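Local coordinates for uncharacterized protein DUF1185 (Bordetella bronchiseptica RB50, PDB 3BYQ) that is of unknown function but probably has a role in amino-acid metabolism, at residues B[69-83]-B[98-110]. Sequence-based numbering, arbitrary orientation.
Sequences VDTLGKDNIEVYSKA and WHEAGGWAMRSVL. With EDO (1,2-ethanediol), chain C.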
ATOM      1  N   VAL B  69     -13.905  26.790  -6.463  1.00 18.24           N
ATOM      2  CA  VAL B  69     -14.492  28.043  -5.950  0.50 20.30           C
ATOM      3  C   VAL B  69     -15.988  27.878  -5.786  1.00 20.18           C
ATOM      4  O   VAL B  69     -16.562  28.293  -4.771  1.00 21.02           O
ATOM      5  CB  VAL B  69     -14.142  29.266  -6.823  0.50 21.41           C
ATOM      6  CG1 VAL B  69     -15.043  30.457  -6.500  0.50 23.96           C
ATOM      7  CG2 VAL B  69     -12.693  29.611  -6.601  0.50 22.40           C
ATOM      8  N   ASP B  70     -16.623  27.248  -6.759  1.00 22.57           N
ATOM      9  CA  ASP B  70     -18.065  27.014  -6.671  1.00 21.01           C
ATOM     10  C   ASP B  70     -18.422  26.113  -5.476  1.00 23.01           C
ATOM     11  O   ASP B  70     -19.495  26.217  -4.893  1.00 25.58           O
ATOM     12  CB  ASP B  70     -18.625  26.396  -7.954  1.00 23.22           C
ATOM     13  CG  ASP B  70     -18.590  27.363  -9.159  1.00 31.47           C
ATOM     14  OD1 ASP B  70     -18.292  28.569  -8.968  1.00 35.81           O
ATOM     15  OD2 ASP B  70     -18.849  26.893 -10.304  1.00 33.50           O
ATOM     16  N   THR B  71     -17.505  25.232  -5.113  1.00 20.95           N
ATOM     17  CA  THR B  71     -17.721  24.275  -4.019  1.00 20.57           C
ATOM     18  C   THR B  71     -17.522  24.900  -2.657  1.00 21.16           C
ATOM     19  O   THR B  71     -18.343  24.734  -1.767  1.00 21.53           O
ATOM     20  CB  THR B  71     -16.763  23.044  -4.177  1.00 20.89           C
ATOM     21  OG1 THR B  71     -17.021  22.415  -5.446  1.00 21.90           O
ATOM     22  CG2 THR B  71     -16.881  22.045  -3.025  1.00 21.66           C
ATOM     23  N   LEU B  72     -16.422  25.636  -2.490  1.00 18.53           N
ATOM     24  CA  LEU B  72     -16.085  26.201  -1.203  1.00 17.87           C
ATOM     25  C   LEU B  72     -16.597  27.611  -0.954  1.00 22.01           C
ATOM     26  O   LEU B  72     -16.714  28.028   0.203  1.00 20.96           O
ATOM     27  CB  LEU B  72     -14.580  26.189  -0.989  1.00 18.32           C
ATOM     28  CG  LEU B  72     -13.893  24.830  -0.851  1.00 19.90           C
ATOM     29  CD1 LEU B  72     -12.356  25.001  -0.666  1.00 21.71           C
ATOM     30  CD2 LEU B  72     -14.473  24.022   0.325  1.00 21.28           C
ATOM     31  N   GLY B  73     -16.880  28.316  -2.050  1.00 21.38           N
ATOM     32  CA  GLY B  73     -17.298  29.714  -2.040  1.00 22.38           C
ATOM     33  C   GLY B  73     -16.078  30.586  -2.244  1.00 25.05           C
ATOM     34  O   GLY B  73     -15.070  30.454  -1.556  1.00 24.65           O
ATOM     35  N   LYS B  74     -16.180  31.488  -3.212  1.00 30.64           N
ATOM     36  CA  LYS B  74     -15.066  32.362  -3.604  1.00 32.77           C
ATOM     37  C   LYS B  74     -14.509  33.181  -2.448  1.00 33.43           C
ATOM     38  O   LYS B  74     -13.314  33.424  -2.387  1.00 39.60           O
ATOM     39  CB  LYS B  74     -15.495  33.308  -4.750  1.00 35.48           C
ATOM     40  N   ASP B  75     -15.361  33.516  -1.500  1.00 30.63           N
ATOM     41  CA  ASP B  75     -14.960  34.341  -0.357  1.00 32.75           C
ATOM     42  C   ASP B  75     -14.273  33.559   0.770  1.00 31.11           C
ATOM     43  O   ASP B  75     -13.825  34.143   1.761  1.00 29.56           O
ATOM     44  CB  ASP B  75     -16.186  35.024   0.239  1.00 35.55           C
ATOM     45  N   ASN B  76     -14.173  32.245   0.620  1.00 24.51           N
ATOM     46  CA  ASN B  76     -13.674  31.413   1.692  1.00 22.43           C
ATOM     47  C   ASN B  76     -12.313  30.790   1.482  1.00 23.00           C
ATOM     48  O   ASN B  76     -11.887  29.975   2.275  1.00 28.42           O
ATOM     49  CB  ASN B  76     -14.676  30.296   1.943  1.00 23.50           C
ATOM     50  CG  ASN B  76     -16.008  30.815   2.380  1.00 31.51           C
ATOM     51  OD1 ASN B  76     -16.088  31.668   3.262  1.00 30.08           O
ATOM     52  ND2 ASN B  76     -17.065  30.297   1.786  1.00 26.13           N
ATOM     53  N   ILE B  77     -11.631  31.186   0.437  1.00 21.70           N
ATOM     54  CA  ILE B  77     -10.364  30.571   0.083  1.00 19.83           C
ATOM     55  C   ILE B  77      -9.158  31.223   0.740  1.00 20.40           C
ATOM     56  O   ILE B  77      -8.897  32.414   0.555  1.00 18.80           O
ATOM     57  CB  ILE B  77     -10.145  30.568  -1.454  1.00 20.86           C
ATOM     58  CG1 ILE B  77     -11.388  30.061  -2.220  1.00 23.75           C
ATOM     59  CG2 ILE B  77      -8.857  29.808  -1.817  1.00 19.61           C
ATOM     60  CD1 ILE B  77     -11.922  28.699  -1.850  1.00 24.98           C
ATOM     61  N   GLU B  78      -8.405  30.415   1.471  1.00 18.05           N
ATOM     62  CA  GLU B  78      -7.185  30.876   2.099  1.00 16.23           C
ATOM     63  C   GLU B  78      -5.941  30.089   1.782  1.00 17.37           C
ATOM     64  O   GLU B  78      -4.890  30.606   1.965  1.00 17.78           O
ATOM     65  CB  GLU B  78      -7.341  30.999   3.610  1.00 16.95           C
ATOM     66  CG  GLU B  78      -8.451  31.946   4.034  1.00 21.08           C
ATOM     67  CD  GLU B  78      -8.478  32.219   5.538  1.00 27.24           C
ATOM     68  OE1 GLU B  78      -7.498  31.948   6.269  1.00 19.19           O
ATOM     69  OE2 GLU B  78      -9.513  32.721   5.981  1.00 26.68           O
ATOM     70  N   VAL B  79      -6.058  28.842   1.320  1.00 15.31           N
ATOM     71  CA  VAL B  79      -4.879  28.029   0.983  1.00 17.30           C
ATOM     72  C   VAL B  79      -5.090  27.315  -0.355  1.00 18.35           C
ATOM     73  O   VAL B  79      -6.216  27.107  -0.777  1.00 17.52           O
ATOM     74  CB  VAL B  79      -4.538  26.980   2.092  1.00 19.35           C
ATOM     75  CG1 VAL B  79      -4.211  27.669   3.440  1.00 18.65           C
ATOM     76  CG2 VAL B  79      -5.648  25.933   2.271  1.00 16.87           C
ATOM     77  N   TYR B  80      -3.989  26.979  -1.016  1.00 20.02           N
ATOM     78  CA  TYR B  80      -4.084  26.206  -2.263  1.00 17.86           C
ATOM     79  C   TYR B  80      -2.822  25.393  -2.538  1.00 18.71           C
ATOM     80  O   TYR B  80      -1.818  25.510  -1.837  1.00 18.05           O
ATOM     81  CB  TYR B  80      -4.502  27.088  -3.494  1.00 20.69           C
ATOM     82  CG  TYR B  80      -3.681  28.336  -3.838  1.00 17.32           C
ATOM     83  CD1 TYR B  80      -2.371  28.551  -3.381  1.00 16.84           C
ATOM     84  CD2 TYR B  80      -4.208  29.272  -4.710  1.00 16.69           C
ATOM     85  CE1 TYR B  80      -1.648  29.739  -3.753  1.00 15.08           C
ATOM     86  CE2 TYR B  80      -3.483  30.399  -5.119  1.00 17.46           C
ATOM     87  CZ  TYR B  80      -2.225  30.635  -4.640  1.00 19.12           C
ATOM     88  OH  TYR B  80      -1.611  31.818  -5.055  1.00 18.08           O
ATOM     89  N   SER B  81      -2.948  24.556  -3.559  1.00 17.03           N
ATOM     90  CA  SER B  81      -1.903  23.717  -4.067  1.00 18.29           C
ATOM     91  C   SER B  81      -2.313  23.144  -5.400  1.00 16.73           C
ATOM     92  O   SER B  81      -3.445  23.273  -5.860  1.00 16.42           O
ATOM     93  CB  SER B  81      -1.572  22.573  -3.113  1.00 18.82           C
ATOM     94  OG  SER B  81      -0.343  21.935  -3.484  1.00 20.80           O
ATOM     95  N   LYS B  82      -1.364  22.437  -5.987  1.00 18.72           N
ATOM     96  CA  LYS B  82      -1.583  21.795  -7.287  1.00 18.85           C
ATOM     97  C   LYS B  82      -0.754  20.550  -7.322  1.00 19.93           C
ATOM     98  O   LYS B  82       0.292  20.478  -6.687  1.00 21.14           O
ATOM     99  CB  LYS B  82      -1.199  22.728  -8.434  1.00 18.87           C
ATOM    100  CG  LYS B  82       0.279  23.128  -8.493  1.00 22.19           C
ATOM    101  CD  LYS B  82       0.544  24.410  -9.301  1.00 19.32           C
ATOM    102  CE  LYS B  82       1.979  24.846  -9.130  1.00 18.87           C
ATOM    103  NZ  LYS B  82       2.326  26.148  -9.724  1.00 22.06           N
ATOM    104  N   ALA B  83      -1.198  19.566  -8.082  1.00 18.10           N
ATOM    105  CA  ALA B  83      -0.441  18.309  -8.098  1.00 18.01           C
ATOM    106  C   ALA B  83      -0.694  17.514  -9.341  1.00 18.49           C
ATOM    107  O   ALA B  83      -1.671  17.721 -10.059  1.00 17.00           O
ATOM    108  CB  ALA B  83      -0.788  17.482  -6.856  1.00 20.12           C
ATOM    109  N   TRP B  98       1.922  21.095 -15.453  1.00 17.28           N
ATOM    110  CA  TRP B  98       0.855  21.575 -14.560  1.00 16.24           C
ATOM    111  C   TRP B  98       1.277  22.752 -13.666  1.00 18.53           C
ATOM    112  O   TRP B  98       0.445  23.453 -13.148  1.00 18.66           O
ATOM    113  CB  TRP B  98       0.354  20.415 -13.728  1.00 14.90           C
ATOM    114  CG  TRP B  98      -1.021  20.606 -13.078  1.00 15.21           C
ATOM    115  CD1 TRP B  98      -1.310  20.543 -11.740  1.00 16.52           C
ATOM    116  CD2 TRP B  98      -2.249  20.868 -13.744  1.00 16.90           C
ATOM    117  NE1 TRP B  98      -2.668  20.743 -11.543  1.00 15.80           N
ATOM    118  CE2 TRP B  98      -3.261  20.956 -12.752  1.00 15.49           C
ATOM    119  CE3 TRP B  98      -2.610  21.020 -15.081  1.00 16.88           C
ATOM    120  CZ2 TRP B  98      -4.587  21.156 -13.067  1.00 17.76           C
ATOM    121  CZ3 TRP B  98      -3.897  21.236 -15.383  1.00 17.26           C
ATOM    122  CH2 TRP B  98      -4.886  21.330 -14.380  1.00 17.80           C
ATOM    123  N   HIS B  99       2.578  22.949 -13.478  1.00 17.91           N
ATOM    124  CA  HIS B  99       3.035  24.094 -12.693  1.00 17.88           C
ATOM    125  C   HIS B  99       2.455  25.379 -13.279  1.00 19.57           C
ATOM    126  O   HIS B  99       1.842  26.167 -12.562  1.00 19.95           O
ATOM    127  CB  HIS B  99       4.548  24.136 -12.608  1.00 18.50           C
ATOM    128  CG  HIS B  99       5.127  23.082 -11.716  1.00 22.39           C
ATOM    129  ND1 HIS B  99       5.109  23.185 -10.339  1.00 21.98           N
ATOM    130  CD2 HIS B  99       5.786  21.928 -12.002  1.00 20.26           C
ATOM    131  CE1 HIS B  99       5.685  22.116  -9.815  1.00 21.92           C
ATOM    132  NE2 HIS B  99       6.118  21.346 -10.796  1.00 20.12           N
ATOM    133  N   GLU B 100       2.618  25.552 -14.591  1.00 18.79           N
ATOM    134  CA  GLU B 100       2.077  26.716 -15.262  1.00 19.36           C
ATOM    135  C   GLU B 100       0.584  26.548 -15.514  1.00 20.26           C
ATOM    136  O   GLU B 100      -0.204  27.405 -15.142  1.00 22.69           O
ATOM    137  CB  GLU B 100       2.778  27.017 -16.566  1.00 18.89           C
ATOM    138  CG  GLU B 100       2.200  28.239 -17.255  1.00 19.83           C
ATOM    139  CD  GLU B 100       2.750  28.436 -18.613  1.00 25.39           C
ATOM    140  OE1 GLU B 100       3.916  28.822 -18.688  1.00 24.86           O
ATOM    141  OE2 GLU B 100       2.019  28.200 -19.591  1.00 25.63           O
ATOM    142  N   ALA B 101       0.188  25.407 -16.070  1.00 17.87           N
ATOM    143  CA  ALA B 101      -1.210  25.214 -16.482  1.00 16.05           C
ATOM    144  C   ALA B 101      -2.180  25.259 -15.322  1.00 19.48           C
ATOM    145  O   ALA B 101      -3.208  25.924 -15.410  1.00 20.94           O
ATOM    146  CB  ALA B 101      -1.399  23.922 -17.302  1.00 17.67           C
ATOM    147  N   GLY B 102      -1.832  24.599 -14.227  1.00 17.15           N
ATOM    148  CA  GLY B 102      -2.704  24.575 -13.040  1.00 19.17           C
ATOM    149  C   GLY B 102      -2.553  25.817 -12.194  1.00 20.27           C
ATOM    150  O   GLY B 102      -3.520  26.425 -11.787  1.00 21.75           O
ATOM    151  N   GLY B 103      -1.311  26.215 -11.970  1.00 19.15           N
ATOM    152  CA  GLY B 103      -1.001  27.342 -11.110  1.00 19.23           C
ATOM    153  C   GLY B 103      -1.538  28.643 -11.633  1.00 19.22           C
ATOM    154  O   GLY B 103      -2.250  29.360 -10.938  1.00 23.68           O
ATOM    155  N   TRP B 104      -1.245  28.932 -12.880  1.00 22.02           N
ATOM    156  CA  TRP B 104      -1.661  30.219 -13.476  1.00 23.19           C
ATOM    157  C   TRP B 104      -3.154  30.295 -13.637  1.00 22.19           C
ATOM    158  O   TRP B 104      -3.788  31.316 -13.344  1.00 24.10           O
ATOM    159  CB  TRP B 104      -0.928  30.475 -14.783  1.00 24.58           C
ATOM    160  CG  TRP B 104       0.564  30.661 -14.579  1.00 25.14           C
ATOM    161  CD1 TRP B 104       1.324  30.276 -13.488  1.00 23.75           C
ATOM    162  CD2 TRP B 104       1.484  31.174 -15.542  1.00 24.81           C
ATOM    163  NE1 TRP B 104       2.653  30.575 -13.717  1.00 30.77           N
ATOM    164  CE2 TRP B 104       2.773  31.120 -14.966  1.00 22.71           C
ATOM    165  CE3 TRP B 104       1.340  31.677 -16.836  1.00 26.34           C
ATOM    166  CZ2 TRP B 104       3.912  31.532 -15.648  1.00 30.56           C
ATOM    167  CZ3 TRP B 104       2.461  32.097 -17.501  1.00 34.57           C
ATOM    168  CH2 TRP B 104       3.735  32.027 -16.903  1.00 29.81           C
ATOM    169  N   ALA B 105      -3.748  29.202 -14.075  1.00 18.11           N
ATOM    170  CA  ALA B 105      -5.208  29.156 -14.206  1.00 19.40           C
ATOM    171  C   ALA B 105      -5.880  29.410 -12.878  1.00 18.28           C
ATOM    172  O   ALA B 105      -6.831  30.188 -12.774  1.00 19.83           O
ATOM    173  CB  ALA B 105      -5.677  27.809 -14.810  1.00 20.74           C
HETATM  174  N   MSE B 106      -5.405  28.738 -11.841  1.00 19.02           N
HETATM  175  CA  MSE B 106      -6.015  28.892 -10.526  1.00 19.61           C
HETATM  176  C   MSE B 106      -5.832  30.305  -9.997  1.00 18.80           C
HETATM  177  O   MSE B 106      -6.771  30.940  -9.510  1.00 17.98           O
HETATM  178  CB  MSE B 106      -5.485  27.837  -9.543  1.00 21.78           C
HETATM  179  CG  MSE B 106      -6.070  28.006  -8.158  1.00 19.35           C
HETATM  180 SE   MSE B 106      -5.955  26.475  -7.083  0.75 15.03          SE
HETATM  181  CE  MSE B 106      -4.101  26.279  -7.174  1.00 15.87           C
ATOM    182  N   ARG B 107      -4.623  30.825 -10.105  1.00 19.33           N
ATOM    183  CA  ARG B 107      -4.387  32.174  -9.645  1.00 20.21           C
ATOM    184  C   ARG B 107      -5.270  33.171 -10.378  1.00 19.64           C
ATOM    185  O   ARG B 107      -5.813  34.094  -9.758  1.00 18.82           O
ATOM    186  CB  ARG B 107      -2.899  32.514  -9.691  1.00 19.04           C
ATOM    187  CG  ARG B 107      -2.205  31.707  -8.614  1.00 23.44           C
ATOM    188  CD  ARG B 107      -0.735  31.808  -8.730  1.00 30.53           C
ATOM    189  NE  ARG B 107      -0.277  33.116  -8.320  1.00 33.42           N
ATOM    190  CZ  ARG B 107       0.987  33.485  -8.383  1.00 34.77           C
ATOM    191  NH1 ARG B 107       1.893  32.651  -8.867  1.00 37.23           N
ATOM    192  NH2 ARG B 107       1.347  34.690  -7.989  1.00 39.30           N
ATOM    193  N   SER B 108      -5.512  32.949 -11.672  1.00 19.93           N
ATOM    194  CA  SER B 108      -6.382  33.860 -12.430  1.00 19.13           C
ATOM    195  C   SER B 108      -7.850  33.791 -11.978  1.00 20.75           C
ATOM    196  O   SER B 108      -8.517  34.811 -11.851  1.00 18.00           O
ATOM    197  CB  SER B 108      -6.254  33.609 -13.934  1.00 23.41           C
ATOM    198  OG  SER B 108      -4.931  33.957 -14.345  1.00 26.75           O
ATOM    199  N   VAL B 109      -8.324  32.583 -11.703  1.00 18.49           N
ATOM    200  CA  VAL B 109      -9.686  32.368 -11.185  1.00 18.17           C
ATOM    201  C   VAL B 109      -9.881  33.073  -9.851  1.00 17.99           C
ATOM    202  O   VAL B 109     -10.923  33.647  -9.585  1.00 21.04           O
ATOM    203  CB  VAL B 109     -10.028  30.868 -11.072  1.00 20.54           C
ATOM    204  CG1 VAL B 109     -11.217  30.597 -10.136  1.00 19.03           C
ATOM    205  CG2 VAL B 109     -10.186  30.291 -12.483  1.00 19.66           C
ATOM    206  N   LEU B 110      -8.827  33.104  -9.060  1.00 19.79           N
ATOM    207  CA  LEU B 110      -8.851  33.708  -7.724  1.00 20.33           C
ATOM    208  C   LEU B 110      -8.497  35.203  -7.649  1.00 19.69           C
ATOM    209  O   LEU B 110      -8.298  35.719  -6.566  1.00 23.87           O
ATOM    210  CB  LEU B 110      -7.931  32.931  -6.798  1.00 19.50           C
ATOM    211  CG  LEU B 110      -8.318  31.495  -6.450  1.00 19.78           C
ATOM    212  CD1 LEU B 110      -7.281  30.740  -5.599  1.00 18.67           C
ATOM    213  CD2 LEU B 110      -9.670  31.538  -5.724  1.00 20.90           C
TER
HETATM  214  C1  EDO C 202       4.816  28.208 -11.497  1.00 46.39           C
HETATM  215  O1  EDO C 202       4.359  29.538 -11.200  1.00 43.48           O
HETATM  216  C2  EDO C 202       5.307  28.096 -12.941  1.00 45.15           C
HETATM  217  O2  EDO C 202       6.702  28.377 -12.992  1.00 51.03           O
HETATM  218  O   HOH W   1       5.059  25.809  -9.233  1.00 32.01           O
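Helix packing on a mixed beta-sheet, the layering at the core of this variant of the chorismate mutase fold, is illustrated by strand 79-83 and helix 98-109, where Tyr-80 and Lys-82 reach up to the helix. The two run nearly antiparallel, at 152°, with their axes 8.5 Å apart.

Lys-82 supplies the polar half. Its CG sits between the backbone N and the carbonyl carbon (chi1 63°), and the chain then runs out straight, passing the glycine pair Gly-102 and Gly-103, with CD 3.7 Å from Gly-103 N. Having no side chain, Gly-103 leaves room for the ammonium group. NZ donates to His-99 O at 2.9 Å, approaching at 119° to the C=O and tilted somewhat from the carbonyl plane. A water accepts a second bond from NZ and also bonds to His-99 ND1, linking lysine and histidine; His-99 NE2 is hydrogen-bonded to Lys-121 NZ, and its ring stacks on Phe-146 of a second subunit. Close by, an ethanediol, probably from the crystallisation liquor, takes a bond from Trp-104 NE1.

Further along, the selenomethionine Met-106 lies obliquely against the Tyr-80 ring, a Met-aromatic contact with SE 5.1 Å from the centroid. A bend at chi3 turns its CE onto Tyr-80 CB, 3.8 Å away. Leu-110 forks at the helix end: Leu-110 CD1 meets the edge of the tyrosine ring, 3.5 Å from Tyr-80 CD2, while Leu-110 CD2 lies 3.7 Å from Val-69 CG2 at the end of helix 51-72. The Arg-107 side chain crosses that of Tyr-80 at about a right angle, its CG near Tyr-80 OH, which is hydrogen-bonded to Ala-115 O.

At the far end, Trp-98 CD1 approaches Ala-83 O at 3.3 Å, and its NE1 bonds Ala-165 O of strand 161-169, typical of a helix laid against the mixed, mostly antiparallel sheet of this Bacillus chorismate mutase fold variant.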